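Local coordinates for putative TetR transcriptional regulator (Rhodococcus sp., PDB 2I10), which probably binds DNA and regulates transcription as a TetR-family protein, forming a two-chain assembly that can hold p-nitrophenol, at residues T82-L88 and A192-R197; G106-V110 and Y169-V173. One frame throughout, in Å; residues are numbered along the deposited sequence. Where two conformers were deposited one is given.

Overall arrangement
Both contacts belong to the helical C-terminal part of the chain, and their centres lie 20 Å apart. They do not touch; their nearest atoms are about 7 Å apart. Contact 1 is peripheral, about 18 Å from the centre of the chain, and ties the start of helix 83-98 to the loop after helix 181-192. Contact 2 is buried, about 8 Å from the chain centre, and sets the short helix 108-112 against helix 157-177. The T109 side chain of contact 2 is about 8 Å from the bound p-nitrophenol, and Y169 touches R131 of its pocket. V194 of contact 1 packs on V194 of the second subunit; T109, V110, Y169 and V173 also meet it.

Contact 1 of 2, residues T82-L88 and A192-R197; sequences TAHEAVL and AQVVPR
H84 ND1 shares its single N-H between two backbone carbonyls, V195 O at 3.0 Å and A192 O at 3.2 Å. Both bonds are weak and bent, with N-H...O angles near 130°. The two oxygens meet the ring at its edge, near its plane. CG of H84 stands opposite the backbone N (chi1 171°), and this carries the ring across to the loop. A192 O also accepts from V195 N, closing the type I turn from A192 to V195. The imidazole thus rests on a turn already closed by its own backbone bond. A water adds a second bridge, accepting from H84 N and lying 2.8 Å from P196 O. On the helix side, T82 OG1 takes the N-H of E85 at 3.1 Å in a nearly straight bond. The T82 methyl CG2 is the branch that meets R197, 3.5 Å from NE at the edge of the guanidinium. This holds for one of two R197 conformers and is less certain. Replacing T82 by an alanine would probably leave E85 N without its side-chain cap. Apolar packing completes the contact. V195 splits its two methyls: CG1 lies against A83 CB and the backbone of H84, while CG2 packs 3.8 Å from V87 CG1. Further along, A192 CB sits against L88 CB. Outside the contact, V87 also touches V164 and V195 touches L160, both on helix 157-177. The arrangement is a side-chain N-cap at the start of helix 83-98, with the chain's C-terminal loop laid along the first turns of that helix in the TetR-type C-terminal domain.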
loop_
_atom_site.group_PDB
_atom_site.type_symbol
_atom_site.label_atom_id
_atom_site.label_comp_id
_atom_site.label_asym_id
_atom_site.label_seq_id
_atom_site.Cartn_x
_atom_site.Cartn_y
_atom_site.Cartn_z
ATOM N N THR B 82 -4.105 -11.601 -23.941
ATOM C CA THR B 82 -4.788 -10.289 -23.910
ATOM C C THR B 82 -4.233 -9.491 -22.745
ATOM O O THR B 82 -3.661 -10.064 -21.815
ATOM C CB THR B 82 -6.370 -10.378 -23.782
ATOM O OG1 THR B 82 -6.748 -11.031 -22.562
ATOM C CG2 THR B 82 -7.029 -11.111 -24.986
ATOM N N ALA B 83 -4.348 -8.169 -22.837
ATOM C CA ALA B 83 -3.966 -7.248 -21.754
ATOM C C ALA B 83 -4.769 -7.547 -20.480
ATOM O O ALA B 83 -4.198 -7.578 -19.376
ATOM C CB ALA B 83 -4.193 -5.806 -22.197
ATOM N N HIS B 84 -6.087 -7.770 -20.641
ATOM C CA HIS B 84 -6.953 -8.161 -19.524
ATOM C C HIS B 84 -6.413 -9.424 -18.807
ATOM O O HIS B 84 -6.180 -9.387 -17.609
ATOM C CB HIS B 84 -8.426 -8.370 -19.921
ATOM C CG HIS B 84 -9.242 -8.977 -18.805
ATOM N ND1 HIS B 84 -9.619 -8.261 -17.685
ATOM C CD2 HIS B 84 -9.629 -10.255 -18.580
ATOM C CE1 HIS B 84 -10.229 -9.067 -16.833
ATOM N NE2 HIS B 84 -10.259 -10.282 -17.356
ATOM N N GLU B 85 -6.224 -10.526 -19.537
ATOM C CA GLU B 85 -5.693 -11.765 -18.940
ATOM C C GLU B 85 -4.309 -11.592 -18.334
ATOM O O GLU B 85 -4.006 -12.210 -17.291
ATOM C CB GLU B 85 -5.648 -12.909 -19.959
ATOM C CG GLU B 85 -5.607 -14.272 -19.306
ATOM C CD GLU B 85 -5.522 -15.449 -20.293
ATOM O OE1 GLU B 85 -6.021 -15.352 -21.456
ATOM O OE2 GLU B 85 -4.984 -16.504 -19.860
ATOM N N ALA B 86 -3.480 -10.765 -18.979
ATOM C CA ALA B 86 -2.133 -10.408 -18.478
ATOM C C ALA B 86 -2.196 -9.794 -17.072
ATOM O O ALA B 86 -1.558 -10.273 -16.123
ATOM C CB ALA B 86 -1.406 -9.440 -19.456
ATOM N N VAL B 87 -2.971 -8.726 -16.965
ATOM C CA VAL B 87 -3.212 -8.028 -15.699
ATOM C C VAL B 87 -3.894 -8.918 -14.625
ATOM O O VAL B 87 -3.463 -8.909 -13.455
ATOM C CB VAL B 87 -3.908 -6.707 -15.969
ATOM C CG1 VAL B 87 -4.475 -6.065 -14.666
ATOM C CG2 VAL B 87 -2.898 -5.755 -16.713
ATOM N N LEU B 88 -4.911 -9.681 -15.043
ATOM C CA LEU B 88 -5.589 -10.636 -14.183
ATOM C C LEU B 88 -4.621 -11.654 -13.540
ATOM O O LEU B 88 -4.637 -11.849 -12.305
ATOM C CB LEU B 88 -6.730 -11.346 -14.933
ATOM C CG LEU B 88 -7.329 -12.527 -14.155
ATOM C CD1 LEU B 88 -8.273 -12.077 -13.040
ATOM C CD2 LEU B 88 -8.086 -13.453 -15.080
ATOM N N ALA B 192 -9.074 -6.447 -11.961
ATOM C CA ALA B 192 -8.651 -6.734 -13.331
ATOM C C ALA B 192 -9.706 -6.318 -14.372
ATOM O O ALA B 192 -9.366 -5.980 -15.520
ATOM C CB ALA B 192 -8.295 -8.197 -13.489
ATOM N N GLN B 193 -10.967 -6.301 -13.955
ATOM C CA GLN B 193 -12.098 -5.937 -14.814
ATOM C C GLN B 193 -11.928 -4.584 -15.470
ATOM O O GLN B 193 -12.485 -4.342 -16.528
ATOM C CB GLN B 193 -13.415 -5.920 -14.013
ATOM C CG GLN B 193 -14.184 -7.224 -13.984
ATOM C CD GLN B 193 -15.375 -7.185 -12.991
ATOM O OE1 GLN B 193 -15.768 -6.109 -12.487
ATOM N NE2 GLN B 193 -15.964 -8.361 -12.729
ATOM N N VAL B 194 -11.187 -3.697 -14.819
ATOM C CA VAL B 194 -10.894 -2.375 -15.358
ATOM C C VAL B 194 -10.060 -2.407 -16.639
ATOM O O VAL B 194 -10.139 -1.492 -17.444
ATOM C CB VAL B 194 -10.239 -1.477 -14.294
ATOM C CG1 VAL B 194 -9.866 -0.110 -14.888
ATOM C CG2 VAL B 194 -11.225 -1.310 -13.092
ATOM N N VAL B 195 -9.257 -3.449 -16.821
ATOM C CA VAL B 195 -8.577 -3.648 -18.112
ATOM C C VAL B 195 -9.554 -4.329 -19.077
ATOM O O VAL B 195 -9.868 -5.501 -18.927
ATOM C CB VAL B 195 -7.296 -4.413 -17.936
ATOM C CG1 VAL B 195 -6.545 -4.557 -19.294
ATOM C CG2 VAL B 195 -6.400 -3.664 -16.925
ATOM N N PRO B 196 -10.086 -3.570 -20.053
ATOM C CA PRO B 196 -11.136 -4.146 -20.901
ATOM C C PRO B 196 -10.651 -5.221 -21.859
ATOM O O PRO B 196 -9.482 -5.228 -22.227
ATOM C CB PRO B 196 -11.632 -2.947 -21.717
ATOM C CG PRO B 196 -10.997 -1.729 -21.069
ATOM C CD PRO B 196 -9.766 -2.181 -20.429
ATOM N N ARG B 197 -11.545 -6.140 -22.221
ATOM C CA ARG B 197 -11.283 -7.072 -23.310
ATOM C C ARG B 197 -12.324 -6.879 -24.397
ATOM O O ARG B 197 -13.458 -7.366 -24.280
ATOM C CB ARG B 197 -11.269 -8.531 -22.839
ATOM C CG ARG B 197 -10.602 -9.464 -23.859
ATOM C CD ARG B 197 -10.987 -10.922 -23.691
ATOM N NE ARG B 197 -10.467 -11.729 -24.795
ATOM C CZ ARG B 197 -11.187 -12.186 -25.820
ATOM N NH1 ARG B 197 -12.497 -11.950 -25.903
ATOM N NH2 ARG B 197 -10.593 -12.901 -26.767
HETATM O O HOH W 1 -7.535 -7.036 -22.981
#

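Contact 2 of 2, residues G106-V110 and Y169-V173; sequences GCMTV and YGLSV
The cross-contact hydrogen bond runs from C107 N to S172 OG, 3.0 Å long with an N-H...O angle of 148°. With chi1 at 168°, S172 OG is trans to the backbone N, which puts the hydroxyl by the C107 N-H. The same oxygen is 3.5 Å from G106 CA. G106 has a positive phi, which favours glycine, and a CB there would be crowded by V110 CG1.

Two kinds of contact surround the Y169 ring. T109 CG2 lies over one face in a CH-pi contact, 4.0 Å from the ring centroid. C107 SG comes in at the edge, in the ring plane, 4.0 Å from Y169 CD1. This is a Cys sulfur-aromatic contact. The sulfur is also joined to C68 in a disulfide. The link joins C107, the N-cap residue of helix 108-112 in the C-terminal ligand-pocket part of this TetR-type fold, to the loop after helix 55-66, the helix that follows the predicted helix-turn-helix. E69 OE2 hydrogen-bonds both Y169 OH and T109 OG1, so one carboxylate oxygen holds the polar ends of T109 and Y169.

Apolar packing centres on V110. Its CG2 is 3.7 Å from V173 CG2, and the two side chains cross at about a right angle. V110 also touches T109 of the second subunit, and V173 touches Y169 of that subunit.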
loop_
_atom_site.group_PDB
_atom_site.type_symbol
_atom_site.label_atom_id
_atom_site.label_comp_id
_atom_site.label_asym_id
_atom_site.label_seq_id
_atom_site.Cartn_x
_atom_site.Cartn_y
_atom_site.Cartn_z
ATOM N N GLY B 106 3.697 -5.286 4.171
ATOM C CA GLY B 106 3.359 -4.977 2.809
ATOM C C GLY B 106 4.659 -5.147 2.027
ATOM O O GLY B 106 5.695 -5.558 2.599
ATOM N N CYS B 107 4.596 -4.848 0.734
ATOM C CA CYS B 107 5.755 -4.977 -0.113
ATOM C C CYS B 107 6.610 -3.743 0.040
ATOM O O CYS B 107 6.220 -2.735 0.660
ATOM C CB CYS B 107 5.384 -5.244 -1.554
ATOM S SG CYS B 107 4.675 -3.840 -2.441
HETATM N N MSE B 108 7.806 -3.814 -0.496
HETATM C CA MSE B 108 8.775 -2.800 -0.203
HETATM C C MSE B 108 8.368 -1.400 -0.658
HETATM O O MSE B 108 8.614 -0.409 0.034
HETATM C CB MSE B 108 10.116 -3.221 -0.777
HETATM C CG MSE B 108 10.705 -4.451 -0.086
HETATM SE SE MSE B 108 12.136 -5.334 -1.232
HETATM C CE MSE B 108 13.233 -3.723 -1.516
ATOM N N THR B 109 7.775 -1.266 -1.818
ATOM C CA THR B 109 7.236 0.079 -2.150
ATOM C C THR B 109 6.198 0.654 -1.159
ATOM O O THR B 109 6.193 1.862 -0.864
ATOM C CB THR B 109 6.728 0.126 -3.623
ATOM O OG1 THR B 109 7.865 -0.165 -4.443
ATOM C CG2 THR B 109 6.007 1.508 -4.017
ATOM N N VAL B 110 5.320 -0.194 -0.663
ATOM C CA VAL B 110 4.422 0.223 0.407
ATOM C C VAL B 110 5.260 0.770 1.586
ATOM O O VAL B 110 5.061 1.902 2.012
ATOM C CB VAL B 110 3.450 -0.911 0.849
ATOM C CG1 VAL B 110 2.804 -0.585 2.201
ATOM C CG2 VAL B 110 2.359 -1.156 -0.240
ATOM N N TYR B 169 -0.339 -2.339 -5.339
ATOM C CA TYR B 169 0.073 -1.843 -4.036
ATOM C C TYR B 169 -1.089 -1.886 -3.036
ATOM O O TYR B 169 -0.883 -2.199 -1.888
ATOM C CB TYR B 169 0.599 -0.438 -4.170
ATOM C CG TYR B 169 1.819 -0.358 -5.043
ATOM C CD1 TYR B 169 2.941 -1.160 -4.787
ATOM C CD2 TYR B 169 1.859 0.506 -6.136
ATOM C CE1 TYR B 169 4.085 -1.079 -5.604
ATOM C CE2 TYR B 169 3.007 0.580 -6.958
ATOM C CZ TYR B 169 4.095 -0.214 -6.690
ATOM O OH TYR B 169 5.243 -0.111 -7.480
ATOM N N GLY B 170 -2.302 -1.585 -3.497
ATOM C CA GLY B 170 -3.505 -1.637 -2.617
ATOM C C GLY B 170 -3.821 -3.038 -2.158
ATOM O O GLY B 170 -4.163 -3.265 -0.965
ATOM N N LEU B 171 -3.723 -3.997 -3.083
ATOM C CA LEU B 171 -3.878 -5.414 -2.675
ATOM C C LEU B 171 -2.786 -5.837 -1.697
ATOM O O LEU B 171 -3.065 -6.574 -0.766
ATOM C CB LEU B 171 -3.900 -6.352 -3.875
ATOM C CG LEU B 171 -5.135 -6.256 -4.765
ATOM C CD1 LEU B 171 -4.763 -6.760 -6.184
ATOM C CD2 LEU B 171 -6.238 -7.090 -4.180
ATOM N N SER B 172 -1.554 -5.328 -1.876
ATOM C CA SER B 172 -0.467 -5.613 -0.912
ATOM C C SER B 172 -0.801 -5.092 0.501
ATOM O O SER B 172 -0.569 -5.769 1.521
ATOM C CB SER B 172 0.855 -4.958 -1.377
ATOM O OG SER B 172 1.808 -4.993 -0.335
ATOM N N VAL B 173 -1.285 -3.858 0.546
ATOM C CA VAL B 173 -1.706 -3.240 1.812
ATOM C C VAL B 173 -2.808 -4.071 2.517
ATOM O O VAL B 173 -2.718 -4.339 3.703
ATOM C CB VAL B 173 -2.179 -1.760 1.607
ATOM C CG1 VAL B 173 -3.008 -1.272 2.868
ATOM C CG2 VAL B 173 -0.977 -0.883 1.359
#